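Local coordinates for cytosine deaminase (Klebsiella pneumoniae, PDB 4R85) that catalyses the hydrolytic deamination of 5-methylcytosine, as an iron-bound enzyme of the amidohydrolase fold, at the interface of chains A and B. Coordinates in Å, arbitrary orientation; residue numbers count along the deposited sequence, not the author numbering. Chains: chain A/B, Cytosine deaminase.

Contact 1: the interface of chains A and B. Residues chain A 317-319; chain B 385-386.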
ATOM      1  N   LEU A 317      -4.340 -10.737  -4.567  1.00 13.73           N
ATOM      2  CA  LEU A 317      -3.083 -10.099  -4.955  1.00 16.75           C
ATOM      3  C   LEU A 317      -1.874 -10.759  -4.282  1.00 14.99           C
ATOM      4  O   LEU A 317      -1.944 -11.931  -3.889  1.00 13.76           O
ATOM      5  CB  LEU A 317      -3.140  -8.593  -4.686  1.00 15.45           C
ATOM      6  CG  LEU A 317      -4.183  -7.853  -5.539  1.00 16.25           C
ATOM      7  CD1 LEU A 317      -4.274  -6.385  -5.120  1.00 18.78           C
ATOM      8  CD2 LEU A 317      -3.847  -7.956  -7.020  1.00 17.08           C
ATOM      9  N   GLY A 318      -0.763 -10.029  -4.185  1.00 21.27           N
ATOM     10  CA  GLY A 318       0.452 -10.557  -3.571  1.00 22.71           C
ATOM     11  C   GLY A 318       1.585 -10.763  -4.567  1.00 20.99           C
ATOM     12  O   GLY A 318       1.365 -11.253  -5.671  1.00 17.49           O
ATOM     13  N   ASN A 319       2.802 -10.376  -4.195  1.00 16.90           N
ATOM     14  CA  ASN A 319       3.935 -10.529  -5.109  1.00 20.88           C
ATOM     15  C   ASN A 319       5.239 -10.930  -4.414  1.00 20.44           C
ATOM     16  O   ASN A 319       6.289 -11.040  -5.059  1.00 17.90           O
ATOM     17  CB  ASN A 319       4.151  -9.255  -5.943  1.00 24.86           C
ATOM     18  CG  ASN A 319       4.478  -8.035  -5.084  1.00 22.24           C
ATOM     19  OD1 ASN A 319       4.790  -8.155  -3.904  1.00 22.35           O
ATOM     20  ND2 ASN A 319       4.391  -6.850  -5.679  1.00 29.52           N
TER
ATOM     21  N   ARG B 385      -0.949  -5.803  -9.290  1.00 19.00           N
ATOM     22  CA  ARG B 385      -0.371  -6.863  -8.470  1.00 18.70           C
ATOM     23  C   ARG B 385       1.153  -6.774  -8.426  1.00 21.01           C
ATOM     24  O   ARG B 385       1.765  -6.994  -7.373  1.00 17.30           O
ATOM     25  CB  ARG B 385      -0.788  -8.251  -8.970  1.00 16.04           C
ATOM     26  CG  ARG B 385      -0.354  -9.366  -8.026  1.00 17.07           C
ATOM     27  CD  ARG B 385      -0.598 -10.752  -8.618  1.00 17.71           C
ATOM     28  NE  ARG B 385       0.271 -11.038  -9.760  1.00 16.13           N
ATOM     29  CZ  ARG B 385       1.541 -11.430  -9.670  1.00 19.38           C
ATOM     30  NH1 ARG B 385       2.241 -11.678 -10.777  1.00 19.33           N
ATOM     31  NH2 ARG B 385       2.122 -11.565  -8.480  1.00 20.54           N
ATOM     32  N   ARG B 386       1.759  -6.456  -9.569  1.00 14.97           N
ATOM     33  CA  ARG B 386       3.211  -6.396  -9.667  1.00 18.69           C
ATOM     34  C   ARG B 386       3.769  -4.993  -9.473  1.00 21.04           C
ATOM     35  O   ARG B 386       4.986  -4.822  -9.440  1.00 18.77           O
ATOM     36  CB  ARG B 386       3.686  -6.941 -11.013  1.00 20.15           C
ATOM     37  CG  ARG B 386       3.293  -8.380 -11.247  1.00 22.06           C
ATOM     38  CD  ARG B 386       4.237  -9.041 -12.218  1.00 31.94           C
ATOM     39  NE  ARG B 386       4.061  -8.553 -13.579  1.00 39.25           N
ATOM     40  CZ  ARG B 386       5.065  -8.242 -14.393  1.00 47.28           C
ATOM     41  NH1 ARG B 386       4.815  -7.814 -15.623  1.00 48.48           N
ATOM     42  NH2 ARG B 386       6.319  -8.355 -13.978  1.00 49.06           N
TER
HETATM   43  O   HOH W   1       0.353  -7.576  -4.959  1.00 18.03           O
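A loop of chain A, A:Leu317 to A:Asn319, meets the C-terminal end of helix 380-386 of chain B, where B:Arg385 meets the loop with both its side chain and its carbonyl. The terminal nitrogen NH2 of the B:Arg385 guanidinium donates to the backbone carbonyl O of A:Gly318 at 2.9 Å. The carbonyl oxygen lies in the guanidinium plane, at its edge, and the donor lies in turn in the carbonyl plane with a C=O...N angle of 149°, so the bond is well formed at both ends. Arginine suits the place because its long, flexible chain can turn: CG stands anti to the backbone N and the bend at chi3 (68°) turns the guanidinium toward the glycine carbonyl. The methylenes of the same chain serve a second purpose, for CB packs at 3.6 Å against the branch CD2 of A:Leu317, the two side chains running past each other in opposite directions. On its own side, B:Arg386 lays its CG over one guanidinium face, toward the rim, which should limit how far the group can swing. The main chain of the helix end takes part as well. A water bridges the backbones, 2.8 Å from A:Gly318 N, which can only donate, and 2.9 Å from B:Arg385 O, which can only accept. Glycine suits the loop because its positive phi is unfavourable for residues with a side chain. The same B:Arg385 carbonyl O receives a weak, bent hydrogen bond from the side-chain amide ND2 of A:Asn319, at 3.1 Å with 121° at the hydrogen.

Contact 2: the interface of chains A and B. Residues chain A 272, 275-276, 315, 317, 324; chain B 331, 336.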
ATOM      1  N   THR A 272      -2.423  -5.932   4.986  1.00 15.87           N
ATOM      2  CA  THR A 272      -3.091  -5.949   3.688  1.00 18.82           C
ATOM      3  C   THR A 272      -4.215  -6.979   3.694  1.00 17.17           C
ATOM      4  O   THR A 272      -5.266  -6.761   3.110  1.00 13.28           O
ATOM      5  CB  THR A 272      -2.137  -6.232   2.499  1.00 13.90           C
ATOM      6  OG1 THR A 272      -1.480  -7.496   2.680  1.00 16.77           O
ATOM      7  CG2 THR A 272      -1.104  -5.127   2.374  1.00 23.99           C
ATOM      8  N   ILE A 275      -7.191  -5.600   6.160  1.00 12.05           N
ATOM      9  CA  ILE A 275      -7.958  -4.492   5.614  1.00 11.04           C
ATOM     10  C   ILE A 275      -8.929  -5.011   4.532  1.00  9.83           C
ATOM     11  O   ILE A 275     -10.007  -4.457   4.329  1.00 11.66           O
ATOM     12  CB  ILE A 275      -7.045  -3.375   5.063  1.00 16.85           C
ATOM     13  CG1 ILE A 275      -7.837  -2.078   4.883  1.00 22.12           C
ATOM     14  CG2 ILE A 275      -6.351  -3.804   3.779  1.00 15.89           C
ATOM     15  CD1 ILE A 275      -8.124  -1.370   6.216  1.00 26.78           C
ATOM     16  N   HIS A 276      -8.541  -6.088   3.863  1.00 11.07           N
ATOM     17  CA  HIS A 276      -9.381  -6.718   2.840  1.00 13.88           C
ATOM     18  C   HIS A 276     -10.495  -7.590   3.450  1.00 12.06           C
ATOM     19  O   HIS A 276     -11.652  -7.477   3.067  1.00 12.33           O
ATOM     20  CB  HIS A 276      -8.485  -7.540   1.895  1.00 15.05           C
ATOM     21  CG  HIS A 276      -9.226  -8.470   0.984  1.00 13.05           C
ATOM     22  ND1 HIS A 276     -10.086  -8.032  -0.003  1.00 12.32           N
ATOM     23  CD2 HIS A 276      -9.199  -9.823   0.885  1.00 15.85           C
ATOM     24  CE1 HIS A 276     -10.578  -9.074  -0.651  1.00 17.40           C
ATOM     25  NE2 HIS A 276     -10.055 -10.173  -0.132  1.00 15.51           N
ATOM     26  N   TYR A 315      -7.336 -13.857  -0.778  1.00 15.31           N
ATOM     27  CA  TYR A 315      -6.695 -12.610  -1.180  1.00 13.98           C
ATOM     28  C   TYR A 315      -6.127 -12.718  -2.595  1.00 12.93           C
ATOM     29  O   TYR A 315      -5.259 -13.544  -2.853  1.00 16.78           O
ATOM     30  CB  TYR A 315      -5.588 -12.292  -0.167  1.00 10.79           C
ATOM     31  CG  TYR A 315      -4.841 -11.000  -0.409  1.00 15.75           C
ATOM     32  CD1 TYR A 315      -3.578 -11.006  -0.993  1.00 13.83           C
ATOM     33  CD2 TYR A 315      -5.387  -9.778  -0.033  1.00 17.84           C
ATOM     34  CE1 TYR A 315      -2.871  -9.828  -1.194  1.00 16.12           C
ATOM     35  CE2 TYR A 315      -4.685  -8.587  -0.231  1.00 18.23           C
ATOM     36  CZ  TYR A 315      -3.432  -8.622  -0.811  1.00 16.65           C
ATOM     37  OH  TYR A 315      -2.732  -7.446  -1.016  1.00 16.45           O
ATOM     38  N   LEU A 317      -4.340 -10.737  -4.567  1.00 13.73           N
ATOM     39  CA  LEU A 317      -3.083 -10.099  -4.955  1.00 16.75           C
ATOM     40  C   LEU A 317      -1.874 -10.759  -4.282  1.00 14.99           C
ATOM     41  O   LEU A 317      -1.944 -11.931  -3.889  1.00 13.76           O
ATOM     42  CB  LEU A 317      -3.140  -8.593  -4.686  1.00 15.45           C
ATOM     43  CG  LEU A 317      -4.183  -7.853  -5.539  1.00 16.25           C
ATOM     44  CD1 LEU A 317      -4.274  -6.385  -5.120  1.00 18.78           C
ATOM     45  CD2 LEU A 317      -3.847  -7.956  -7.020  1.00 17.08           C
ATOM     46  N   ARG A 324       5.927  -3.768   0.751  1.00 17.83           N
ATOM     47  CA  ARG A 324       4.600  -3.284   0.413  1.00 13.08           C
ATOM     48  C   ARG A 324       3.699  -3.438   1.641  1.00 12.32           C
ATOM     49  O   ARG A 324       2.888  -2.563   1.940  1.00 13.21           O
ATOM     50  CB  ARG A 324       4.024  -4.059  -0.787  1.00 17.87           C
ATOM     51  CG  ARG A 324       2.782  -3.423  -1.405  1.00 22.74           C
ATOM     52  CD  ARG A 324       2.219  -4.263  -2.576  1.00 28.11           C
ATOM     53  NE  ARG A 324       1.894  -5.615  -2.128  1.00 28.71           N
ATOM     54  CZ  ARG A 324       0.680  -6.021  -1.774  1.00 23.00           C
ATOM     55  NH1 ARG A 324      -0.356  -5.191  -1.843  1.00 19.81           N
ATOM     56  NH2 ARG A 324       0.499  -7.266  -1.352  1.00 19.98           N
TER
ATOM     57  N   HIS B 331      -7.650  -1.799  -1.653  1.00 14.70           N
ATOM     58  CA  HIS B 331      -7.716  -2.516  -0.381  1.00 11.11           C
ATOM     59  C   HIS B 331      -8.691  -1.844   0.588  1.00 13.95           C
ATOM     60  O   HIS B 331      -9.601  -2.486   1.116  1.00 12.22           O
ATOM     61  CB  HIS B 331      -6.329  -2.593   0.290  1.00 12.43           C
ATOM     62  CG  HIS B 331      -5.413  -3.616  -0.305  1.00 13.94           C
ATOM     63  ND1 HIS B 331      -4.801  -3.448  -1.530  1.00 15.67           N
ATOM     64  CD2 HIS B 331      -4.993  -4.815   0.164  1.00 12.19           C
ATOM     65  CE1 HIS B 331      -4.044  -4.499  -1.789  1.00 12.65           C
ATOM     66  NE2 HIS B 331      -4.144  -5.344  -0.779  1.00 15.92           N
ATOM     67  N   LEU B 336     -11.457  -5.434  -4.263  1.00 11.69           N
ATOM     68  CA  LEU B 336     -10.526  -6.453  -4.745  1.00 15.91           C
ATOM     69  C   LEU B 336     -11.281  -7.618  -5.366  1.00 17.45           C
ATOM     70  O   LEU B 336     -10.761  -8.732  -5.478  1.00 17.19           O
ATOM     71  CB  LEU B 336      -9.607  -6.935  -3.615  1.00 14.35           C
ATOM     72  CG  LEU B 336      -8.568  -5.895  -3.186  1.00 15.86           C
ATOM     73  CD1 LEU B 336      -7.662  -6.442  -2.086  1.00 21.53           C
ATOM     74  CD2 LEU B 336      -7.735  -5.459  -4.392  1.00 17.50           C
TER
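B:His331, near the end of helix 322-332, points its imidazole into chain A, where its NE2 shares a hydrogen bond with the phenol OH of A:Tyr315 at 2.5 Å; the donor is not decided. Tyrosine suits the place, its rigid ring holding out a hydroxyl able to donate or accept. The hydroxyl meets the imidazole at its edge, in the ring plane, and the side chains cross at about a right angle. A histidine fits, offering a polar nitrogen at the tip and flat faces for packing: within its own chain, the CD1 methyl of B:Leu336 sits over the centre of one imidazole face, 3.8 Å above it, and should steady the ring. CB, the stem of the side chain, rests on the CG2 branch of A:Ile275 at 3.7 Å, while the CD2 edge faces the backbone O of A:Thr272 in helix 271-277. B:Leu336 also reaches across: CD1 lies 3.6 Å from ND1 of A:His276, and CD2 packs against CD1 of A:Leu317, a branched apolar pair crossing squarely. Beyond the hydroxyl lies A:Arg324, its chain bent at chi3 (58°) and its guanidinium edge turned to the phenol oxygen and to CE1 of B:His331. Arginine can offer two N-H groups to one oxygen: NH2 donates to A:Tyr315 OH at 3.3 Å, with a weaker bond from NH1; nearby positive charge would probably make the phenol a better donor. The hydroxyl oxygen lies 5° out of the guanidinium plane.

About 9 Å separates the C-alpha centres of contact 1 and contact 2, and both draw on A:Leu317, whose two methyl branches serve different neighbours: one faces helix 380-386 of chain B, the other the end of helix 322-332 and the loop that follows. A:Tyr315 and A:Leu317 serve contact 2 and A:Leu317 to A:Asn319 contact 1, so one loop feeds both. Since the interface is two-fold symmetric, each contact recurs with the chains exchanged, and helix 322-332 contributes from either subunit, A:Arg324 on one side and B:His331 on the other. Such linked patches would favour a pair of subunits, though the structure alone does not prove a dimer.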